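Local coordinates for DUF4875 domain-containing protein (Desulfovibrio piger, PDB 4LG3) that is of unknown function, a single-chain member of the DUF4875 family that combines a mixed beta-sheet with packed helices, at residues E35-K38 / Y42-R45; K90-T95 / V172-F177; E127-C132 / K158-P163. One frame throughout, in Å; residues are numbered along the deposited sequence.

Three contacts of different character make up this example. Interaction 1 is the hairpin at the far end of strand 26-36, bonded main chain to main chain at the surface; interaction 2 lies nearer the centre of the chain, where strand 92-98 runs by the C-terminal segment; interaction 3 joins two helices through apolar side chains. Their centres stand about 21 to 22 Å apart, and interaction 3 touches each of the other two. Thr-91 OG1 lies 2.9 Å from Gln-131 NE2, a probable hydrogen bond between interactions 2 and 3, and Arg-45 O packs 3.8 Å from Leu-128 CD1, joining 1 to 3. Interactions 1 and 2 share the large sheet without touching. No active site has been assigned.

Interaction 1: E35-K38 / Y42-R45; sequences EQDK and YIAR. With SO4 (sulfate ion), chain E.
Similar first torsions, -63° in Gln-36 and -75° in Tyr-42, set each side chain beside its own backbone N, and the two lie alongside one another, pointing the same way. Gln-36 CG thereby sits over one face of the Tyr-42 ring, 3.6 Å from its centroid and displaced toward the rim at CZ, a CH-pi contact; the amide beyond it runs nearly parallel to the ring plane. These residues form the non-hydrogen-bonded pair of an antiparallel beta hairpin. The neighbouring pair, Glu-35 with Ile-43, is hydrogen-bonded in both directions: Glu-35 N gives to Ile-43 O at 3.0 Å, and Ile-43 N to Glu-35 O at 2.9 Å. That same Glu-35 O also receives a CA-H...O contact from Tyr-42 CA, at 3.2 Å. On the other face, the side chains of Glu-35 and Ile-43 pass at a slant, while Glu-35 OE2 accepts a hydrogen bond from Arg-46 N. Asp-37 OD1 takes the N-H of Asn-41 within the connecting turn. The chemistry implies a surface hairpin held by paired backbone bonds, where Lys-38 N, 3.0 Å from sulfate O2, and the guanidinium of Arg-46, from beyond the second strand, together hold an anion, here probably from the crystallisation liquor.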
loop_
_atom_site.group_PDB
_atom_site.type_symbol
_atom_site.label_atom_id
_atom_site.label_comp_id
_atom_site.label_asym_id
_atom_site.label_seq_id
_atom_site.Cartn_x
_atom_site.Cartn_y
_atom_site.Cartn_z
ATOM N N GLU A 35 10.822 -0.391 9.790
ATOM C CA GLU A 35 11.243 -0.398 11.197
ATOM C C GLU A 35 12.748 -0.515 11.267
ATOM O O GLU A 35 13.364 -0.901 10.283
ATOM C CB GLU A 35 10.556 -1.528 11.994
ATOM C CG GLU A 35 10.972 -2.929 11.589
ATOM C CD GLU A 35 10.243 -4.026 12.329
ATOM O OE1 GLU A 35 10.125 -3.934 13.571
ATOM O OE2 GLU A 35 9.791 -4.983 11.665
ATOM N N GLN A 36 13.338 -0.226 12.430
ATOM C CA GLN A 36 14.780 -0.424 12.676
ATOM C C GLN A 36 15.045 -1.821 13.180
ATOM O O GLN A 36 14.326 -2.281 14.079
ATOM C CB GLN A 36 15.311 0.534 13.738
ATOM C CG GLN A 36 15.226 1.986 13.407
ATOM C CD GLN A 36 16.068 2.763 14.379
ATOM O OE1 GLN A 36 17.302 2.781 14.289
ATOM N NE2 GLN A 36 15.424 3.395 15.351
ATOM N N ASP A 37 16.094 -2.487 12.645
ATOM C CA ASP A 37 16.525 -3.799 13.137
ATOM C C ASP A 37 17.532 -3.577 14.289
ATOM O O ASP A 37 17.908 -2.425 14.557
ATOM C CB ASP A 37 17.090 -4.709 12.011
ATOM C CG ASP A 37 18.351 -4.278 11.279
ATOM O OD1 ASP A 37 19.161 -3.510 11.866
ATOM O OD2 ASP A 37 18.567 -4.759 10.148
ATOM N N LYS A 38 17.980 -4.667 14.945
ATOM C CA LYS A 38 18.928 -4.640 16.071
ATOM C C LYS A 38 20.232 -3.863 15.755
ATOM O O LYS A 38 20.787 -3.220 16.651
ATOM C CB LYS A 38 19.256 -6.067 16.536
ATOM C CG LYS A 38 18.449 -6.462 17.769
ATOM C CD LYS A 38 18.025 -7.931 17.784
ATOM C CE LYS A 38 16.973 -8.237 18.840
ATOM N NZ LYS A 38 17.543 -8.384 20.213
ATOM N N TYR A 42 17.177 0.148 8.673
ATOM C CA TYR A 42 15.747 0.148 8.386
ATOM C C TYR A 42 15.433 -0.951 7.398
ATOM O O TYR A 42 16.180 -1.190 6.439
ATOM C CB TYR A 42 15.247 1.511 7.926
ATOM C CG TYR A 42 15.142 2.496 9.074
ATOM C CD1 TYR A 42 16.286 3.079 9.631
ATOM C CD2 TYR A 42 13.898 2.870 9.591
ATOM C CE1 TYR A 42 16.191 4.008 10.673
ATOM C CE2 TYR A 42 13.795 3.793 10.640
ATOM C CZ TYR A 42 14.944 4.357 11.175
ATOM O OH TYR A 42 14.826 5.215 12.233
ATOM N N ILE A 43 14.391 -1.707 7.721
ATOM C CA ILE A 43 13.920 -2.841 6.942
ATOM C C ILE A 43 12.425 -2.714 6.744
ATOM O O ILE A 43 11.766 -1.977 7.486
ATOM C CB ILE A 43 14.281 -4.193 7.646
ATOM C CG1 ILE A 43 13.666 -4.277 9.068
ATOM C CG2 ILE A 43 15.805 -4.461 7.645
ATOM C CD1 ILE A 43 13.619 -5.610 9.686
ATOM N N ALA A 44 11.882 -3.470 5.789
ATOM C CA ALA A 44 10.438 -3.577 5.614
ATOM C C ALA A 44 9.859 -4.135 6.910
ATOM O O ALA A 44 10.453 -5.051 7.479
ATOM C CB ALA A 44 10.129 -4.499 4.451
ATOM N N ARG A 45 8.796 -3.521 7.439
ATOM C CA ARG A 45 8.184 -3.917 8.706
ATOM C C ARG A 45 7.775 -5.402 8.657
ATOM O O ARG A 45 7.010 -5.813 7.785
ATOM C CB ARG A 45 6.991 -3.012 9.038
ATOM C CG ARG A 45 6.443 -3.297 10.414
ATOM C CD ARG A 45 5.848 -2.079 11.005
ATOM N NE ARG A 45 5.283 -2.360 12.316
ATOM C CZ ARG A 45 4.626 -1.460 13.035
ATOM N NH1 ARG A 45 4.465 -0.221 12.576
ATOM N NH2 ARG A 45 4.112 -1.791 14.213
HETATM S S SO4 E . 14.959 -6.159 16.056
HETATM O O1 SO4 E . 15.565 -5.093 16.860
HETATM O O2 SO4 E . 15.978 -6.853 15.248
HETATM O O3 SO4 E . 14.319 -7.137 16.945
HETATM O O4 SO4 E . 13.959 -5.537 15.183
#

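Interaction 2: K90-T95 / V172-F177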
loop_
_atom_site.group_PDB
_atom_site.type_symbol
_atom_site.label_atom_id
_atom_site.label_comp_id
_atom_site.label_asym_id
_atom_site.label_seq_id
_atom_site.Cartn_x
_atom_site.Cartn_y
_atom_site.Cartn_z
ATOM N N LYS A 90 2.543 -8.335 -3.196
ATOM C CA LYS A 90 2.156 -7.350 -2.179
ATOM C C LYS A 90 0.751 -6.904 -2.458
ATOM O O LYS A 90 0.234 -7.187 -3.547
ATOM C CB LYS A 90 3.120 -6.120 -2.189
ATOM C CG LYS A 90 2.980 -5.288 -3.457
ATOM C CD LYS A 90 4.116 -4.330 -3.750
ATOM C CE LYS A 90 3.774 -3.572 -5.009
ATOM N NZ LYS A 90 4.906 -2.773 -5.473
ATOM N N THR A 91 0.127 -6.203 -1.477
ATOM C CA THR A 91 -1.233 -5.666 -1.591
ATOM C C THR A 91 -1.291 -4.272 -0.989
ATOM O O THR A 91 -0.392 -3.872 -0.280
ATOM C CB THR A 91 -2.296 -6.591 -0.933
ATOM O OG1 THR A 91 -2.009 -6.769 0.455
ATOM C CG2 THR A 91 -2.471 -7.917 -1.650
ATOM N N VAL A 92 -2.373 -3.561 -1.254
ATOM C CA VAL A 92 -2.669 -2.213 -0.779
ATOM C C VAL A 92 -3.202 -2.280 0.640
ATOM O O VAL A 92 -4.199 -2.955 0.888
ATOM C CB VAL A 92 -3.696 -1.510 -1.722
ATOM C CG1 VAL A 92 -4.078 -0.126 -1.218
ATOM C CG2 VAL A 92 -3.153 -1.436 -3.131
ATOM N N LEU A 93 -2.551 -1.543 1.547
ATOM C CA LEU A 93 -2.965 -1.383 2.935
ATOM C C LEU A 93 -3.745 -0.062 3.139
ATOM O O LEU A 93 -4.600 0.012 4.013
ATOM C CB LEU A 93 -1.753 -1.419 3.875
ATOM C CG LEU A 93 -0.984 -2.731 4.009
ATOM C CD1 LEU A 93 0.030 -2.632 5.127
ATOM C CD2 LEU A 93 -1.932 -3.950 4.226
ATOM N N ALA A 94 -3.458 0.971 2.331
ATOM C CA ALA A 94 -4.090 2.280 2.456
ATOM C C ALA A 94 -3.796 3.135 1.255
ATOM O O ALA A 94 -2.742 2.975 0.633
ATOM C CB ALA A 94 -3.576 2.999 3.727
ATOM N N THR A 95 -4.695 4.098 0.972
ATOM C CA THR A 95 -4.576 5.084 -0.110
ATOM C C THR A 95 -5.146 6.423 0.319
ATOM O O THR A 95 -6.073 6.468 1.131
ATOM C CB THR A 95 -5.309 4.650 -1.427
ATOM O OG1 THR A 95 -6.720 4.580 -1.208
ATOM C CG2 THR A 95 -4.802 3.373 -2.024
ATOM N N VAL A 172 -6.816 -9.457 3.471
ATOM C CA VAL A 172 -7.594 -8.341 4.021
ATOM C C VAL A 172 -7.686 -7.251 2.959
ATOM O O VAL A 172 -6.681 -6.605 2.643
ATOM C CB VAL A 172 -6.951 -7.781 5.347
ATOM C CG1 VAL A 172 -7.590 -6.476 5.762
ATOM C CG2 VAL A 172 -7.027 -8.775 6.503
ATOM N N PHE A 173 -8.898 -7.002 2.482
ATOM C CA PHE A 173 -9.228 -5.977 1.499
ATOM C C PHE A 173 -9.352 -4.577 2.150
ATOM O O PHE A 173 -9.778 -4.446 3.312
ATOM C CB PHE A 173 -10.550 -6.342 0.755
ATOM C CG PHE A 173 -10.354 -7.352 -0.355
ATOM C CD1 PHE A 173 -9.544 -7.060 -1.457
ATOM C CD2 PHE A 173 -10.968 -8.601 -0.298
ATOM C CE1 PHE A 173 -9.353 -8.003 -2.478
ATOM C CE2 PHE A 173 -10.760 -9.549 -1.312
ATOM C CZ PHE A 173 -9.949 -9.244 -2.396
ATOM N N PRO A 174 -9.057 -3.508 1.383
ATOM C CA PRO A 174 -9.189 -2.154 1.947
ATOM C C PRO A 174 -10.645 -1.771 2.122
ATOM O O PRO A 174 -11.521 -2.363 1.516
ATOM C CB PRO A 174 -8.482 -1.261 0.899
ATOM C CG PRO A 174 -7.671 -2.224 0.041
ATOM C CD PRO A 174 -8.529 -3.453 0.005
ATOM N N GLU A 175 -10.887 -0.813 2.990
ATOM C CA GLU A 175 -12.206 -0.230 3.244
ATOM C C GLU A 175 -12.093 1.264 3.072
ATOM O O GLU A 175 -11.002 1.778 3.334
ATOM C CB GLU A 175 -12.678 -0.488 4.701
ATOM C CG GLU A 175 -12.734 -1.911 5.200
ATOM C CD GLU A 175 -13.172 -1.973 6.651
ATOM O OE1 GLU A 175 -12.997 -0.962 7.369
ATOM O OE2 GLU A 175 -13.741 -3.014 7.054
ATOM N N PRO A 176 -13.187 2.029 2.818
ATOM C CA PRO A 176 -13.045 3.496 2.862
ATOM C C PRO A 176 -12.699 3.946 4.290
ATOM O O PRO A 176 -12.843 3.164 5.231
ATOM C CB PRO A 176 -14.422 4.012 2.419
ATOM C CG PRO A 176 -15.142 2.824 1.866
ATOM C CD PRO A 176 -14.584 1.627 2.535
ATOM N N PHE A 177 -12.193 5.159 4.459
ATOM C CA PHE A 177 -11.929 5.691 5.803
ATOM C C PHE A 177 -12.525 7.095 5.839
ATOM O O PHE A 177 -12.657 7.723 4.772
ATOM C CB PHE A 177 -10.462 5.609 6.263
ATOM C CG PHE A 177 -9.450 6.572 5.685
ATOM C CD1 PHE A 177 -9.431 7.913 6.083
ATOM C CD2 PHE A 177 -8.427 6.112 4.864
ATOM C CE1 PHE A 177 -8.466 8.787 5.599
ATOM C CE2 PHE A 177 -7.460 6.989 4.368
ATOM C CZ PHE A 177 -7.484 8.322 4.747
#
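Pro-174 and Phe-177 meet strand 92-98 at two separate points, next to a classic beta bulge in which Leu-93 and Ala-94 both face Leu-80 of the adjoining strand 75-81. The two segments belong to one mixed sheet but are not direct partners: strand 113-118 pairs with both 92-98 and 175-176. The closest approaches are of side-chain carbons to main-chain oxygens. The closely packed part is at Phe-177, a buried residue. Its ring is walled by Ala-57 and Ile-61 of helix 53-71 and by Leu-116 and Ala-118 of strand 113-118, and its CE2 comes to 3.6 Å from Thr-95 O. Thr-95 itself turns its hydroxyl to other partners, Thr-115 O and the side-chain amide NE2 of Gln-117. The Pro-174 side is looser and partly exposed. Here the ring approaches Val-92 with little apolar overlap, Val-92 CG1 and Pro-174 CG being 4.3 Å apart, and the proline also touches Gln-117. Between these two points Glu-175 turns to a salt bridge with Lys-53. The closest approach at the looser end is made by the proline ring carbon CG, 3.6 Å from Val-92 O.

Interaction 3: E127-C132 / K158-P163; sequences ELKIQC and KKLKIP
Ile-130 of helix 125-137 meets both Leu-160 and Ile-162, and its side chain can be followed outward to see how a helix face receives a neighbour. CB leaves the backbone without heading straight for the other segment. At CG1 the chain turns beside the backbone N, chi1 -69°, and this atom makes the first contact: Leu-160 CD1 lies 3.7 Å away, the two side chains crossing at a slant. The other branch, CG2, lies anti to the backbone N and makes no close approach to the opposing segment. Beyond CG1 the chain is extended, chi2 168°, which carries CD1 to the methyl end of Ile-162; there the two CD1 atoms face each other tip to tip at 3.8 Å. Ile-130 thus touches the last turn of helix 149-160 with its middle and the segment just after it with its end.

One residue earlier, Lys-129 adds the aliphatic part of its chain, CG lying 4.1 Å from Leu-160 CD2, so that the two methyls of Leu-160 are shared between neighbouring positions of one helix. Leu-160 also touches Leu-133 and Ile-162 touches Gln-126, both of helix 125-137, while Val-167 of a loop meets Ile-162 as well. Between Leu-160 and Ile-162 the backbone changes course: Lys-161 has positive phi (56°) and is the first residue to leave helical geometry, and Ile-162 beyond it again points toward the same helix. The result is an apolar helix-helix contact, with the exit loop joining in, between two helices separated in the chain by the short hairpin of strands 142-143 and 146-147.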
loop_
_atom_site.group_PDB
_atom_site.type_symbol
_atom_site.label_atom_id
_atom_site.label_comp_id
_atom_site.label_asym_id
_atom_site.label_seq_id
_atom_site.Cartn_x
_atom_site.Cartn_y
_atom_site.Cartn_z
ATOM N N GLU A 127 1.472 -13.912 6.732
ATOM C CA GLU A 127 0.687 -13.365 5.615
ATOM C C GLU A 127 1.612 -12.695 4.587
ATOM O O GLU A 127 1.436 -12.877 3.383
ATOM C CB GLU A 127 -0.369 -12.385 6.125
ATOM C CG GLU A 127 -1.615 -13.069 6.680
ATOM C CD GLU A 127 -2.559 -12.189 7.483
ATOM O OE1 GLU A 127 -2.130 -11.128 7.989
ATOM O OE2 GLU A 127 -3.721 -12.605 7.671
ATOM N N LEU A 128 2.621 -11.983 5.074
ATOM C CA LEU A 128 3.615 -11.287 4.261
ATOM C C LEU A 128 4.534 -12.262 3.531
ATOM O O LEU A 128 4.868 -12.029 2.368
ATOM C CB LEU A 128 4.431 -10.323 5.139
ATOM C CG LEU A 128 3.694 -9.066 5.643
ATOM C CD1 LEU A 128 4.497 -8.383 6.714
ATOM C CD2 LEU A 128 3.379 -8.111 4.516
ATOM N N LYS A 129 4.899 -13.370 4.188
ATOM C CA LYS A 129 5.711 -14.436 3.607
ATOM C C LYS A 129 4.916 -15.132 2.496
ATOM O O LYS A 129 5.492 -15.423 1.447
ATOM C CB LYS A 129 6.158 -15.451 4.697
ATOM C CG LYS A 129 7.066 -16.593 4.209
ATOM C CD LYS A 129 8.538 -16.179 4.091
ATOM C CE LYS A 129 9.228 -16.788 2.885
ATOM N NZ LYS A 129 10.452 -16.025 2.502
ATOM N N ILE A 130 3.603 -15.371 2.707
ATOM C CA ILE A 130 2.746 -16.041 1.718
ATOM C C ILE A 130 2.705 -15.179 0.441
ATOM O O ILE A 130 2.845 -15.725 -0.669
ATOM C CB ILE A 130 1.319 -16.359 2.283
ATOM C CG1 ILE A 130 1.371 -17.448 3.364
ATOM C CG2 ILE A 130 0.344 -16.776 1.176
ATOM C CD1 ILE A 130 0.070 -17.623 4.168
ATOM N N GLN A 131 2.556 -13.833 0.614
ATOM C CA GLN A 131 2.533 -12.813 -0.463
ATOM C C GLN A 131 3.817 -12.812 -1.263
ATOM O O GLN A 131 3.780 -12.731 -2.486
ATOM C CB GLN A 131 2.338 -11.409 0.116
ATOM C CG GLN A 131 0.937 -11.148 0.597
ATOM C CD GLN A 131 0.736 -9.687 0.821
ATOM O OE1 GLN A 131 1.657 -8.955 1.202
ATOM N NE2 GLN A 131 -0.472 -9.236 0.593
ATOM N N CYS A 132 4.942 -12.911 -0.556
ATOM C CA CYS A 132 6.276 -12.966 -1.138
ATOM C C CYS A 132 6.442 -14.255 -1.982
ATOM O O CYS A 132 6.909 -14.171 -3.127
ATOM C CB CYS A 132 7.337 -12.864 -0.047
ATOM S SG CYS A 132 9.036 -12.867 -0.675
ATOM N N LYS A 158 2.526 -26.654 1.119
ATOM C CA LYS A 158 3.502 -27.735 1.272
ATOM C C LYS A 158 4.855 -27.207 1.743
ATOM O O LYS A 158 5.533 -27.870 2.522
ATOM C CB LYS A 158 3.679 -28.501 -0.049
ATOM C CG LYS A 158 4.265 -29.900 0.144
ATOM C CD LYS A 158 4.108 -30.762 -1.085
ATOM C CE LYS A 158 4.049 -32.229 -0.724
ATOM N NZ LYS A 158 3.574 -33.076 -1.854
ATOM N N LYS A 159 5.238 -26.021 1.272
ATOM C CA LYS A 159 6.501 -25.384 1.618
ATOM C C LYS A 159 6.491 -24.851 3.068
ATOM O O LYS A 159 7.467 -25.024 3.796
ATOM C CB LYS A 159 6.788 -24.236 0.629
ATOM C CG LYS A 159 8.270 -23.978 0.407
ATOM C CD LYS A 159 8.574 -22.514 0.138
ATOM C CE LYS A 159 10.005 -22.339 -0.314
ATOM N NZ LYS A 159 10.612 -21.091 0.226
ATOM N N LEU A 160 5.397 -24.201 3.475
ATOM C CA LEU A 160 5.273 -23.588 4.797
ATOM C C LEU A 160 4.656 -24.528 5.825
ATOM O O LEU A 160 4.590 -24.177 7.006
ATOM C CB LEU A 160 4.444 -22.290 4.715
ATOM C CG LEU A 160 5.001 -21.172 3.847
ATOM C CD1 LEU A 160 4.021 -20.035 3.751
ATOM C CD2 LEU A 160 6.341 -20.674 4.365
ATOM N N LYS A 161 4.219 -25.718 5.382
ATOM C CA LYS A 161 3.620 -26.763 6.215
ATOM C C LYS A 161 2.394 -26.191 6.979
ATOM O O LYS A 161 2.238 -26.370 8.191
ATOM C CB LYS A 161 4.679 -27.408 7.148
ATOM C CG LYS A 161 5.880 -27.974 6.381
ATOM C CD LYS A 161 7.068 -28.311 7.264
ATOM C CE LYS A 161 8.243 -28.820 6.459
ATOM N NZ LYS A 161 8.968 -27.724 5.755
ATOM N N ILE A 162 1.528 -25.491 6.227
ATOM C CA ILE A 162 0.285 -24.858 6.697
ATOM C C ILE A 162 -0.893 -25.298 5.783
ATOM O O ILE A 162 -0.621 -25.754 4.669
ATOM C CB ILE A 162 0.421 -23.297 6.750
ATOM C CG1 ILE A 162 0.706 -22.681 5.364
ATOM C CG2 ILE A 162 1.441 -22.841 7.809
ATOM C CD1 ILE A 162 0.245 -21.232 5.208
ATOM N N PRO A 163 -2.190 -25.172 6.183
ATOM C CA PRO A 163 -3.272 -25.555 5.246
ATOM C C PRO A 163 -3.409 -24.546 4.097
ATOM O O PRO A 163 -3.198 -23.351 4.304
ATOM C CB PRO A 163 -4.524 -25.583 6.127
ATOM C CG PRO A 163 -4.221 -24.668 7.259
ATOM C CD PRO A 163 -2.733 -24.674 7.469
#